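Local coordinates for protein alanine racemase, biosynthetic (Pseudomonas aeruginosa PAO1, PDB 6A2F) that belongs to the alanine racemase family, pyridoxal-phosphate-bearing enzymes that pair a TIM-barrel domain with a C-terminal domain rich in beta strands, at residues Pro232-Gly237 with Glu343-Val348; Gly267-Gly272 with Asp319-Trp324; Tyr273-Pro278 with Ala350-Arg355; Ala294-Arg299 with Asp303-Asp308. All blocks are in the same frame, centred on the assembly; numbering follows the deposited sequence.

Contact 1 of 4, residues Pro232-Gly237 with Glu343-Val348; sequences PAMSLG and ELLSKV
M234, near the start of the long strand 234-246, reaches across to L345 in the last turn of helix 341-346 and to V348 just beyond it, and the contact between the segments is almost wholly apolar. CB of M234 lies 3.9 Å from CD2 of L345, and farther out SD of M234 meets CG2 of V348 at 3.8 Å. The methionine slides past both partners in the opposite sense. Its CG stands opposite the backbone N (chi1 -166°), which carries the chain off the strand, and a bend at chi3 (-73°) lays the terminal methyl beside the helix end. There CE of M234 comes 3.5 Å from the carbonyl O of L345 and also packs against CG2 of V348. W324 and H40 also pack on this buried methionine.

The polar interactions belong to the helical segment. NZ of K347 forms a salt bridge of 3.1 Å with OE2 of E343, one turn back, and also bonds to the carbonyl O of Y277 of the second subunit. OE2 of E343 accepts from the backbone N of R279 of that subunit. The whole is a helix-on-strand packing in the C-terminal domain, with the helix between the sheet and the dimer interface.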
loop_
_atom_site.group_PDB
_atom_site.type_symbol
_atom_site.label_atom_id
_atom_site.label_comp_id
_atom_site.label_asym_id
_atom_site.label_seq_id
_atom_site.Cartn_x
_atom_site.Cartn_y
_atom_site.Cartn_z
ATOM N N PRO A 232 6.330 -1.890 20.213
ATOM C CA PRO A 232 5.964 -2.059 18.799
ATOM C C PRO A 232 5.133 -3.313 18.564
ATOM O O PRO A 232 5.484 -4.390 19.039
ATOM C CB PRO A 232 7.319 -2.157 18.080
ATOM C CG PRO A 232 8.300 -2.527 19.140
ATOM C CD PRO A 232 7.791 -1.914 20.412
ATOM N N ALA A 233 4.029 -3.161 17.843
ATOM C CA ALA A 233 3.109 -4.269 17.612
ATOM C C ALA A 233 3.517 -5.126 16.418
ATOM O O ALA A 233 3.436 -6.353 16.489
ATOM C CB ALA A 233 1.685 -3.757 17.446
ATOM N N MET A 234 3.959 -4.483 15.336
ATOM C CA MET A 234 4.254 -5.194 14.093
ATOM C C MET A 234 5.745 -5.396 13.857
ATOM O O MET A 234 6.541 -4.466 13.982
ATOM C CB MET A 234 3.634 -4.489 12.880
ATOM C CG MET A 234 3.616 -5.357 11.625
ATOM S SD MET A 234 3.392 -4.473 10.063
ATOM C CE MET A 234 1.660 -4.026 10.166
ATOM N N SER A 235 6.102 -6.625 13.502
ATOM C CA SER A 235 7.451 -6.950 13.080
ATOM C C SER A 235 7.390 -7.510 11.663
ATOM O O SER A 235 6.846 -8.591 11.440
ATOM C CB SER A 235 8.083 -7.956 14.043
ATOM O OG SER A 235 9.489 -7.829 14.047
ATOM N N LEU A 236 7.913 -6.753 10.703
ATOM C CA LEU A 236 7.959 -7.206 9.316
ATOM C C LEU A 236 9.321 -7.834 9.040
ATOM O O LEU A 236 10.340 -7.142 8.992
ATOM C CB LEU A 236 7.657 -6.056 8.344
ATOM C CG LEU A 236 7.505 -6.397 6.853
ATOM C CD1 LEU A 236 6.319 -7.319 6.610
ATOM C CD2 LEU A 236 7.388 -5.139 6.002
ATOM N N GLY A 237 9.329 -9.156 8.890
ATOM C CA GLY A 237 10.564 -9.906 8.688
ATOM C C GLY A 237 10.641 -10.561 7.322
ATOM O O GLY A 237 9.660 -11.131 6.839
ATOM N N GLU A 343 1.678 5.223 7.539
ATOM C CA GLU A 343 1.618 4.760 6.157
ATOM C C GLU A 343 2.222 3.377 5.979
ATOM O O GLU A 343 1.620 2.517 5.333
ATOM C CB GLU A 343 2.267 5.761 5.193
ATOM C CG GLU A 343 2.053 5.378 3.733
ATOM C CD GLU A 343 2.562 6.396 2.723
ATOM O OE1 GLU A 343 3.572 7.088 2.992
ATOM O OE2 GLU A 343 1.948 6.489 1.636
ATOM N N LEU A 344 3.403 3.166 6.556
ATOM C CA LEU A 344 4.095 1.886 6.443
ATOM C C LEU A 344 3.279 0.751 7.052
ATOM O O LEU A 344 3.138 -0.304 6.435
ATOM C CB LEU A 344 5.484 1.959 7.076
ATOM C CG LEU A 344 6.664 2.419 6.203
ATOM C CD1 LEU A 344 6.415 3.775 5.555
ATOM C CD2 LEU A 344 7.946 2.456 7.030
ATOM N N LEU A 345 2.729 0.985 8.244
ATOM C CA LEU A 345 1.939 -0.017 8.961
ATOM C C LEU A 345 0.626 -0.358 8.253
ATOM O O LEU A 345 0.322 -1.533 8.034
ATOM C CB LEU A 345 1.654 0.432 10.406
ATOM C CG LEU A 345 2.810 0.518 11.413
ATOM C CD1 LEU A 345 2.319 1.088 12.735
ATOM C CD2 LEU A 345 3.461 -0.841 11.633
ATOM N N SER A 346 -0.139 0.667 7.884
ATOM C CA SER A 346 -1.477 0.444 7.334
ATOM C C SER A 346 -1.488 -0.010 5.874
ATOM O O SER A 346 -2.537 -0.402 5.360
ATOM C CB SER A 346 -2.361 1.678 7.524
ATOM O OG SER A 346 -1.955 2.716 6.667
ATOM N N LYS A 347 -0.331 0.027 5.215
ATOM C CA LYS A 347 -0.243 -0.378 3.808
ATOM C C LYS A 347 0.431 -1.726 3.549
ATOM O O LYS A 347 0.659 -2.101 2.391
ATOM C CB LYS A 347 0.392 0.714 2.952
ATOM C CG LYS A 347 -0.611 1.752 2.507
ATOM C CD LYS A 347 -0.228 2.340 1.163
ATOM C CE LYS A 347 0.339 3.735 1.314
ATOM N NZ LYS A 347 0.259 4.473 0.024
ATOM N N VAL A 348 0.747 -2.449 4.618
ATOM C CA VAL A 348 1.198 -3.829 4.485
ATOM C C VAL A 348 0.058 -4.632 3.836
ATOM O O VAL A 348 -1.031 -4.767 4.403
ATOM C CB VAL A 348 1.635 -4.415 5.847
ATOM C CG1 VAL A 348 2.032 -5.873 5.705
ATOM C CG2 VAL A 348 2.783 -3.602 6.430
#

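Contact 2 of 4, residues Gly267-Gly272 with Asp319-Trp324; sequences GTVSCG and DPVELW
L323 packs against C271, and V321 against V269, in two apolar pairs between chain segments that are not neighbours in the sheet. Followed outward from CB, L323 first turns its CG beside its own backbone N, opposite the carbonyl carbon (chi1 -72°). CG then lies 4.0 Å from SG of C271. Of the two branches, CD2 is the one that meets the other segment: it sits 3.9 Å from CB of C271 and nearly as close to SG, so it touches both CB and the sulfur. CD1 goes another way, to the ring of Y277. The sulfur is brought over L323 by a C271 side chain whose SG points away from its own N (chi1 -177°).

V269 and V321 meet tip to tip, with both methyls of each engaged. CG1 of V269 is 3.9 Å from CG1 of V321, and the two CG2 atoms are equally far apart. Both valines hold the same rotamer, so that like branches face each other. V287 and L305 close in around these residues.

Past V269 the chain makes an inverse gamma turn centred on S270, whose OG is bonded to the backbone at P3 and Q239. Strands 264-269 and 320-322 each pair with strand 234-246, and the remaining pairings close the ring through 305-308, 292-296 and 286-289. The contact is thus part of the apolar interior of a closed beta barrel.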
loop_
_atom_site.group_PDB
_atom_site.type_symbol
_atom_site.label_atom_id
_atom_site.label_comp_id
_atom_site.label_asym_id
_atom_site.label_seq_id
_atom_site.Cartn_x
_atom_site.Cartn_y
_atom_site.Cartn_z
ATOM N N GLY A 267 23.165 -7.722 -1.137
ATOM C CA GLY A 267 22.169 -8.756 -0.861
ATOM C C GLY A 267 20.764 -8.354 -1.260
ATOM O O GLY A 267 20.369 -7.207 -1.076
ATOM N N THR A 268 20.009 -9.305 -1.804
ATOM C CA THR A 268 18.624 -9.069 -2.214
ATOM C C THR A 268 17.651 -9.639 -1.177
ATOM O O THR A 268 17.838 -10.752 -0.682
ATOM C CB THR A 268 18.346 -9.653 -3.618
ATOM O OG1 THR A 268 19.320 -9.148 -4.538
ATOM C CG2 THR A 268 16.944 -9.280 -4.121
ATOM N N VAL A 269 16.620 -8.860 -0.857
ATOM C CA VAL A 269 15.664 -9.193 0.198
ATOM C C VAL A 269 14.267 -9.454 -0.372
ATOM O O VAL A 269 13.837 -8.800 -1.331
ATOM C CB VAL A 269 15.615 -8.077 1.269
ATOM C CG1 VAL A 269 14.550 -8.353 2.321
ATOM C CG2 VAL A 269 16.977 -7.916 1.926
ATOM N N SER A 270 13.570 -10.414 0.237
ATOM C CA SER A 270 12.234 -10.829 -0.186
ATOM C C SER A 270 11.134 -9.888 0.318
ATOM O O SER A 270 10.210 -10.304 1.033
ATOM C CB SER A 270 11.973 -12.262 0.280
ATOM O OG SER A 270 12.241 -12.394 1.666
ATOM N N CYS A 271 11.246 -8.617 -0.059
ATOM C CA CYS A 271 10.256 -7.592 0.282
ATOM C C CYS A 271 10.351 -6.453 -0.718
ATOM O O CYS A 271 11.444 -6.000 -1.034
ATOM C CB CYS A 271 10.469 -7.060 1.704
ATOM S SG CYS A 271 9.232 -5.847 2.235
ATOM N N GLY A 272 9.206 -6.000 -1.215
ATOM C CA GLY A 272 9.158 -4.902 -2.178
ATOM C C GLY A 272 7.937 -4.030 -1.998
ATOM O O GLY A 272 7.157 -4.231 -1.064
ATOM N N ASP A 319 19.599 -15.565 5.833
ATOM C CA ASP A 319 19.601 -14.754 7.059
ATOM C C ASP A 319 18.344 -13.888 7.186
ATOM O O ASP A 319 17.858 -13.351 6.190
ATOM C CB ASP A 319 20.854 -13.872 7.127
ATOM C CG ASP A 319 22.121 -14.655 7.503
ATOM O OD1 ASP A 319 22.057 -15.891 7.695
ATOM O OD2 ASP A 319 23.194 -14.016 7.598
ATOM N N PRO A 320 17.810 -13.757 8.416
ATOM C CA PRO A 320 16.606 -12.954 8.633
ATOM C C PRO A 320 16.860 -11.464 8.426
ATOM O O PRO A 320 17.916 -10.954 8.805
ATOM C CB PRO A 320 16.254 -13.237 10.096
ATOM C CG PRO A 320 17.543 -13.644 10.730
ATOM C CD PRO A 320 18.284 -14.392 9.661
ATOM N N VAL A 321 15.896 -10.780 7.818
ATOM C CA VAL A 321 15.988 -9.341 7.602
ATOM C C VAL A 321 14.795 -8.655 8.261
ATOM O O VAL A 321 13.651 -8.903 7.880
ATOM C CB VAL A 321 16.041 -8.988 6.095
ATOM C CG1 VAL A 321 15.927 -7.483 5.878
ATOM C CG2 VAL A 321 17.322 -9.509 5.461
ATOM N N GLU A 322 15.064 -7.808 9.252
ATOM C CA GLU A 322 14.007 -7.000 9.868
ATOM C C GLU A 322 13.837 -5.663 9.138
ATOM O O GLU A 322 14.740 -4.820 9.148
ATOM C CB GLU A 322 14.266 -6.773 11.364
ATOM C CG GLU A 322 13.128 -6.044 12.065
ATOM C CD GLU A 322 13.286 -5.971 13.573
ATOM O OE1 GLU A 322 13.071 -4.878 14.140
ATOM O OE2 GLU A 322 13.621 -7.000 14.197
ATOM N N LEU A 323 12.684 -5.488 8.492
ATOM C CA LEU A 323 12.362 -4.225 7.831
ATOM C C LEU A 323 11.890 -3.214 8.868
ATOM O O LEU A 323 12.203 -2.028 8.772
ATOM C CB LEU A 323 11.304 -4.409 6.730
ATOM C CG LEU A 323 11.619 -5.100 5.393
ATOM C CD1 LEU A 323 12.983 -4.730 4.820
ATOM C CD2 LEU A 323 11.471 -6.611 5.492
ATOM N N TRP A 324 11.111 -3.695 9.835
ATOM C CA TRP A 324 10.795 -2.951 11.059
ATOM C C TRP A 324 10.208 -3.864 12.125
ATOM O O TRP A 324 9.697 -4.937 11.810
ATOM C CB TRP A 324 9.871 -1.754 10.799
ATOM C CG TRP A 324 8.540 -2.058 10.156
ATOM C CD1 TRP A 324 7.437 -2.614 10.751
ATOM C CD2 TRP A 324 8.163 -1.769 8.805
ATOM N NE1 TRP A 324 6.405 -2.706 9.844
ATOM C CE2 TRP A 324 6.823 -2.195 8.644
ATOM C CE3 TRP A 324 8.831 -1.198 7.713
ATOM C CZ2 TRP A 324 6.136 -2.067 7.432
ATOM C CZ3 TRP A 324 8.146 -1.074 6.501
ATOM C CH2 TRP A 324 6.810 -1.506 6.375
#

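Contact 3 of 4, residues Tyr273-Pro278 with Ala350-Arg355; sequences YADGYP and ARVPRR. With DLY (D-lysine), chain D.
The R351 guanidinium has the methyl of A274 over one face, CB lying 3.7 Å from NH1 of the arginine, while the carboxylate of D275 approaches obliquely. Carboxylate and guanidinium planes are only 18° apart, yet the salt bridge from NE of R351 to OD1 of D275, 2.9 Å long, is a weak, bent hydrogen bond (124° at the hydrogen). At the edge of the R354 guanidinium, and in its plane, the carbonyl O of V352 accepts from NH1 of R354 at 2.7 Å. The Y273 ring has D-lysine at its edge, where NZ of the ligand donates to the tyrosine OH over 2.6 Å.

Beneath the ion pair, CG2 of V352 packs 3.7 Å from CB of D275. R351 runs extended from CG to NE, bringing its head to the loop and to further acids: NH1 forms a salt bridge with D303, though its modelled details are doubtful, and NH2 pairs with E63 of the second subunit. D275 is shared likewise, OD1 with R2 and OD2 with the backbone N of G272.

R351 thus meets three acids, one of which, D275, also binds R2, and the compensation would be expected to keep D275 and R351 ionised. This charged network ties the loop that carries Y273 to the chain end and to the partner subunit.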
loop_
_atom_site.group_PDB
_atom_site.type_symbol
_atom_site.label_atom_id
_atom_site.label_comp_id
_atom_site.label_asym_id
_atom_site.label_seq_id
_atom_site.Cartn_x
_atom_site.Cartn_y
_atom_site.Cartn_z
ATOM N N TYR A 273 7.749 -3.068 -2.900
ATOM C CA TYR A 273 6.681 -2.075 -2.726
ATOM C C TYR A 273 5.254 -2.631 -2.796
ATOM O O TYR A 273 4.333 -2.027 -2.250
ATOM C CB TYR A 273 6.863 -0.831 -3.617
ATOM C CG TYR A 273 6.903 -1.061 -5.111
ATOM C CD1 TYR A 273 5.746 -1.367 -5.829
ATOM C CD2 TYR A 273 8.100 -0.931 -5.819
ATOM C CE1 TYR A 273 5.788 -1.567 -7.202
ATOM C CE2 TYR A 273 8.147 -1.120 -7.194
ATOM C CZ TYR A 273 6.992 -1.439 -7.877
ATOM O OH TYR A 273 7.044 -1.631 -9.239
ATOM N N ALA A 274 5.079 -3.783 -3.443
ATOM C CA ALA A 274 3.781 -4.459 -3.459
ATOM C C ALA A 274 3.460 -5.152 -2.132
ATOM O O ALA A 274 2.323 -5.550 -1.895
ATOM C CB ALA A 274 3.705 -5.448 -4.608
ATOM N N ASP A 275 4.466 -5.305 -1.276
ATOM C CA ASP A 275 4.252 -5.812 0.075
ATOM C C ASP A 275 3.865 -4.677 1.028
ATOM O O ASP A 275 3.420 -4.922 2.147
ATOM C CB ASP A 275 5.497 -6.536 0.579
ATOM C CG ASP A 275 5.928 -7.668 -0.342
ATOM O OD1 ASP A 275 5.118 -8.599 -0.577
ATOM O OD2 ASP A 275 7.085 -7.631 -0.824
ATOM N N GLY A 276 4.028 -3.439 0.569
ATOM C CA GLY A 276 3.719 -2.267 1.376
ATOM C C GLY A 276 4.910 -1.350 1.594
ATOM O O GLY A 276 4.747 -0.211 2.045
ATOM N N TYR A 277 6.107 -1.847 1.278
ATOM C CA TYR A 277 7.325 -1.069 1.443
ATOM C C TYR A 277 7.302 0.158 0.524
ATOM O O TYR A 277 6.796 0.081 -0.599
ATOM C CB TYR A 277 8.566 -1.934 1.180
ATOM C CG TYR A 277 9.782 -1.452 1.943
ATOM C CD1 TYR A 277 10.024 -1.885 3.246
ATOM C CD2 TYR A 277 10.670 -0.540 1.376
ATOM C CE1 TYR A 277 11.121 -1.430 3.958
ATOM C CE2 TYR A 277 11.768 -0.081 2.081
ATOM C CZ TYR A 277 11.988 -0.531 3.372
ATOM O OH TYR A 277 13.075 -0.078 4.077
ATOM N N PRO A 278 7.812 1.308 1.010
ATOM C CA PRO A 278 7.861 2.495 0.141
ATOM C C PRO A 278 8.780 2.282 -1.055
ATOM O O PRO A 278 9.948 1.930 -0.873
ATOM C CB PRO A 278 8.426 3.582 1.059
ATOM C CG PRO A 278 8.042 3.140 2.433
ATOM C CD PRO A 278 8.146 1.637 2.409
ATOM N N ALA A 350 -2.353 -7.482 1.573
ATOM C CA ALA A 350 -2.990 -8.771 1.863
ATOM C C ALA A 350 -2.068 -9.974 1.670
ATOM O O ALA A 350 -2.168 -10.959 2.407
ATOM C CB ALA A 350 -4.258 -8.941 1.039
ATOM N N ARG A 351 -1.160 -9.887 0.700
ATOM C CA ARG A 351 -0.283 -11.014 0.382
ATOM C C ARG A 351 0.836 -11.244 1.396
ATOM O O ARG A 351 1.526 -12.258 1.337
ATOM C CB ARG A 351 0.286 -10.879 -1.024
ATOM C CG ARG A 351 1.391 -9.854 -1.166
ATOM C CD ARG A 351 2.038 -10.041 -2.522
ATOM N NE ARG A 351 3.259 -9.266 -2.644
ATOM C CZ ARG A 351 4.152 -9.434 -3.608
ATOM N NH1 ARG A 351 5.233 -8.670 -3.628
ATOM N NH2 ARG A 351 3.968 -10.360 -4.542
ATOM N N VAL A 352 1.023 -10.299 2.312
ATOM C CA VAL A 352 1.926 -10.500 3.440
ATOM C C VAL A 352 1.141 -11.189 4.551
ATOM O O VAL A 352 0.245 -10.581 5.141
ATOM C CB VAL A 352 2.507 -9.169 3.959
ATOM C CG1 VAL A 352 3.471 -9.418 5.114
ATOM C CG2 VAL A 352 3.188 -8.411 2.832
ATOM N N PRO A 353 1.450 -12.470 4.823
ATOM C CA PRO A 353 0.717 -13.176 5.876
ATOM C C PRO A 353 0.957 -12.564 7.247
ATOM O O PRO A 353 2.046 -12.059 7.523
ATOM C CB PRO A 353 1.279 -14.604 5.817
ATOM C CG PRO A 353 2.559 -14.506 5.068
ATOM C CD PRO A 353 2.399 -13.354 4.121
ATOM N N ARG A 354 -0.067 -12.599 8.088
ATOM C CA ARG A 354 0.049 -12.133 9.455
ATOM C C ARG A 354 0.155 -13.344 10.381
ATOM O O ARG A 354 -0.645 -14.275 10.275
ATOM C CB ARG A 354 -1.162 -11.263 9.835
ATOM C CG ARG A 354 -1.558 -10.183 8.824
ATOM C CD ARG A 354 -0.451 -9.157 8.619
ATOM N NE ARG A 354 -0.941 -7.834 8.236
ATOM C CZ ARG A 354 -1.072 -7.397 6.984
ATOM N NH1 ARG A 354 -0.764 -8.176 5.955
ATOM N NH2 ARG A 354 -1.514 -6.167 6.761
ATOM N N ARG A 355 1.160 -13.345 11.258
ATOM C CA ARG A 355 1.258 -14.333 12.343
ATOM C C ARG A 355 1.054 -13.618 13.670
ATOM O O ARG A 355 1.519 -12.489 13.848
ATOM C CB ARG A 355 2.618 -15.054 12.367
ATOM C CG ARG A 355 2.988 -15.921 11.164
ATOM C CD ARG A 355 2.031 -17.075 10.888
ATOM N NE ARG A 355 1.044 -16.713 9.869
ATOM C CZ ARG A 355 0.455 -17.571 9.035
ATOM N NH1 ARG A 355 -0.428 -17.126 8.145
ATOM N NH2 ARG A 355 0.744 -18.870 9.080
HETATM N N DLY D . 12.637 -6.949 -10.359
HETATM C CA DLY D . 11.142 -6.889 -10.368
HETATM C C DLY D . 10.561 -7.516 -9.123
HETATM O O DLY D . 9.866 -8.529 -9.189
HETATM C CB DLY D . 10.706 -5.431 -10.469
HETATM C CG DLY D . 9.446 -5.225 -11.305
HETATM C CD DLY D . 8.653 -4.025 -10.804
HETATM C CE DLY D . 9.181 -2.711 -11.367
HETATM N NZ DLY D . 9.466 -1.822 -10.260
HETATM O OXT DLY D . 10.749 -7.048 -7.999
#

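Contact 4 of 4, residues Ala294-Arg299 with Asp303-Asp308; sequences AILAGR and DMLAVD. With DLY (D-lysine), chain D.
Residues I295 to A297 run against A306 to D308 as an antiparallel pair, the strand axes 4.7 Å apart at closest and splayed to 136°. D308 N donates to I295 O over 2.8 Å, and A297 N donates to A306 O over 2.9 Å. Beyond A297 the strands part, and a water spans the gap, within 2.7 Å of G298 O and accepting from A306 N at 3.0 Å.

L296 and V307 form a non-hydrogen-bonded pair whose side chains diverge at the base, yet CD2 of L296 swings back to 3.7 Å from CG1 of V307. L296 also meets L305, but the modelled fit of these two leucines is too tight to be trusted in detail. The methyl of A306 lies against the carbonyl O of A297.

At the other end of the segment the loop binds D-lysine: D303 N donates to OXT of the ligand at 3.0 Å with a nearly straight bond (167°). M304, bent at chi3, brings its CE over the same carboxylate, and S301 OG bonds to both the ligand and M304 O. The arrangement is a beta hairpin whose connecting loop forms the carboxylate-binding part of a ligand pocket between subunits.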
loop_
_atom_site.group_PDB
_atom_site.type_symbol
_atom_site.label_atom_id
_atom_site.label_comp_id
_atom_site.label_asym_id
_atom_site.label_seq_id
_atom_site.Cartn_x
_atom_site.Cartn_y
_atom_site.Cartn_z
ATOM N N ALA A 294 22.201 -2.184 8.804
ATOM C CA ALA A 294 22.700 -2.036 7.435
ATOM C C ALA A 294 21.759 -1.121 6.651
ATOM O O ALA A 294 20.665 -0.804 7.124
ATOM C CB ALA A 294 22.822 -3.391 6.755
ATOM N N ILE A 295 22.175 -0.703 5.458
ATOM C CA ILE A 295 21.406 0.273 4.678
ATOM C C ILE A 295 21.023 -0.207 3.274
ATOM O O ILE A 295 21.658 -1.100 2.714
ATOM C CB ILE A 295 22.119 1.649 4.613
ATOM C CG1 ILE A 295 23.522 1.518 3.997
ATOM C CG2 ILE A 295 22.151 2.294 6.000
ATOM C CD1 ILE A 295 24.252 2.834 3.805
ATOM N N LEU A 296 19.972 0.395 2.723
ATOM C CA LEU A 296 19.474 0.049 1.393
ATOM C C LEU A 296 20.411 0.509 0.287
ATOM O O LEU A 296 21.108 1.517 0.424
ATOM C CB LEU A 296 18.086 0.653 1.149
ATOM C CG LEU A 296 16.841 0.171 1.897
ATOM C CD1 LEU A 296 15.598 0.607 1.137
ATOM C CD2 LEU A 296 16.820 -1.334 2.087
ATOM N N ALA A 297 20.404 -0.240 -0.814
ATOM C CA ALA A 297 21.183 0.099 -1.999
ATOM C C ALA A 297 20.376 -0.198 -3.255
ATOM O O ALA A 297 20.055 -1.354 -3.537
ATOM C CB ALA A 297 22.494 -0.670 -2.010
ATOM N N GLY A 298 20.042 0.855 -3.998
ATOM C CA GLY A 298 19.303 0.724 -5.251
ATOM C C GLY A 298 17.812 0.915 -5.068
ATOM O O GLY A 298 17.312 0.865 -3.945
ATOM N N ARG A 299 17.105 1.140 -6.176
ATOM C CA ARG A 299 15.651 1.295 -6.159
ATOM C C ARG A 299 14.978 0.038 -5.630
ATOM O O ARG A 299 15.349 -1.076 -5.993
ATOM C CB ARG A 299 15.101 1.582 -7.562
ATOM C CG ARG A 299 15.386 2.969 -8.120
ATOM C CD ARG A 299 14.311 3.358 -9.131
ATOM N NE ARG A 299 14.700 4.438 -10.041
ATOM C CZ ARG A 299 14.819 5.723 -9.693
ATOM N NH1 ARG A 299 14.610 6.112 -8.432
ATOM N NH2 ARG A 299 15.169 6.625 -10.607
ATOM N N ASP A 303 8.723 -6.771 -5.766
ATOM C CA ASP A 303 8.838 -7.846 -4.808
ATOM C C ASP A 303 10.191 -7.931 -4.127
ATOM O O ASP A 303 10.380 -8.751 -3.243
ATOM C CB ASP A 303 8.527 -9.172 -5.507
ATOM C CG ASP A 303 7.293 -9.095 -6.373
ATOM O OD1 ASP A 303 6.187 -9.185 -5.825
ATOM O OD2 ASP A 303 7.421 -8.951 -7.599
ATOM N N MET A 304 11.143 -7.120 -4.573
ATOM C CA MET A 304 12.499 -7.206 -4.043
ATOM C C MET A 304 13.134 -5.903 -3.583
ATOM O O MET A 304 12.777 -4.818 -4.027
ATOM C CB MET A 304 13.412 -7.895 -5.063
ATOM C CG MET A 304 13.050 -9.345 -5.328
ATOM S SD MET A 304 13.885 -10.066 -6.752
ATOM C CE MET A 304 13.018 -9.290 -8.107
ATOM N N LEU A 305 14.074 -6.046 -2.653
ATOM C CA LEU A 305 14.821 -4.929 -2.096
ATOM C C LEU A 305 16.288 -5.333 -1.995
ATOM O O LEU A 305 16.602 -6.511 -1.830
ATOM C CB LEU A 305 14.275 -4.549 -0.718
ATOM C CG LEU A 305 15.263 -3.908 0.260
ATOM C CD1 LEU A 305 14.542 -3.417 1.507
ATOM C CD2 LEU A 305 16.375 -4.879 0.626
ATOM N N ALA A 306 17.182 -4.357 -2.093
ATOM C CA ALA A 306 18.619 -4.626 -2.014
ATOM C C ALA A 306 19.295 -3.863 -0.881
ATOM O O ALA A 306 18.942 -2.727 -0.595
ATOM C CB ALA A 306 19.297 -4.331 -3.343
ATOM N N VAL A 307 20.264 -4.501 -0.233
ATOM C CA VAL A 307 20.965 -3.889 0.899
ATOM C C VAL A 307 22.479 -3.988 0.737
ATOM O O VAL A 307 22.988 -4.954 0.160
ATOM C CB VAL A 307 20.553 -4.512 2.255
ATOM C CG1 VAL A 307 19.087 -4.230 2.549
ATOM C CG2 VAL A 307 20.829 -6.011 2.283
ATOM N N ASP A 308 23.186 -2.983 1.251
ATOM C CA ASP A 308 24.646 -2.979 1.234
ATOM C C ASP A 308 25.191 -3.831 2.379
ATOM O O ASP A 308 25.077 -3.466 3.548
ATOM C CB ASP A 308 25.184 -1.543 1.316
ATOM C CG ASP A 308 26.680 -1.459 1.053
ATOM O OD1 ASP A 308 27.338 -2.518 0.975
ATOM O OD2 ASP A 308 27.200 -0.327 0.924
HETATM N N DLY D . 12.637 -6.949 -10.359
HETATM C CA DLY D . 11.142 -6.889 -10.368
HETATM C C DLY D . 10.561 -7.516 -9.123
HETATM O O DLY D . 9.866 -8.529 -9.189
HETATM C CB DLY D . 10.706 -5.431 -10.469
HETATM C CG DLY D . 9.446 -5.225 -11.305
HETATM C CD DLY D . 8.653 -4.025 -10.804
HETATM C CE DLY D . 9.181 -2.711 -11.367
HETATM N NZ DLY D . 9.466 -1.822 -10.260
HETATM O OXT DLY D . 10.749 -7.048 -7.999
HETATM O O HOH W 1 16.988 -1.365 -2.385
#

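All four contacts lie in the C-terminal domain and reach its one mixed sheet. Contacts 2 and 4 are closest, with centres about 8 Å apart, because strands 264-269 and 305-308 are neighbours; contacts 1 and 3 follow at about 9 Å, while 1 and 4 are about 18 Å apart and do not touch. Along the chain the first segments of contacts 1, 2 and 3 come in that order, then the whole hairpin of contact 4, then the second segments of 2, 1 and 3. Y277 of contact 3 packs against residues of contacts 2 and 4, and contacts 3 and 4 both touch D-lysine and the second subunit, linking barrel, ligand pocket and subunit interface.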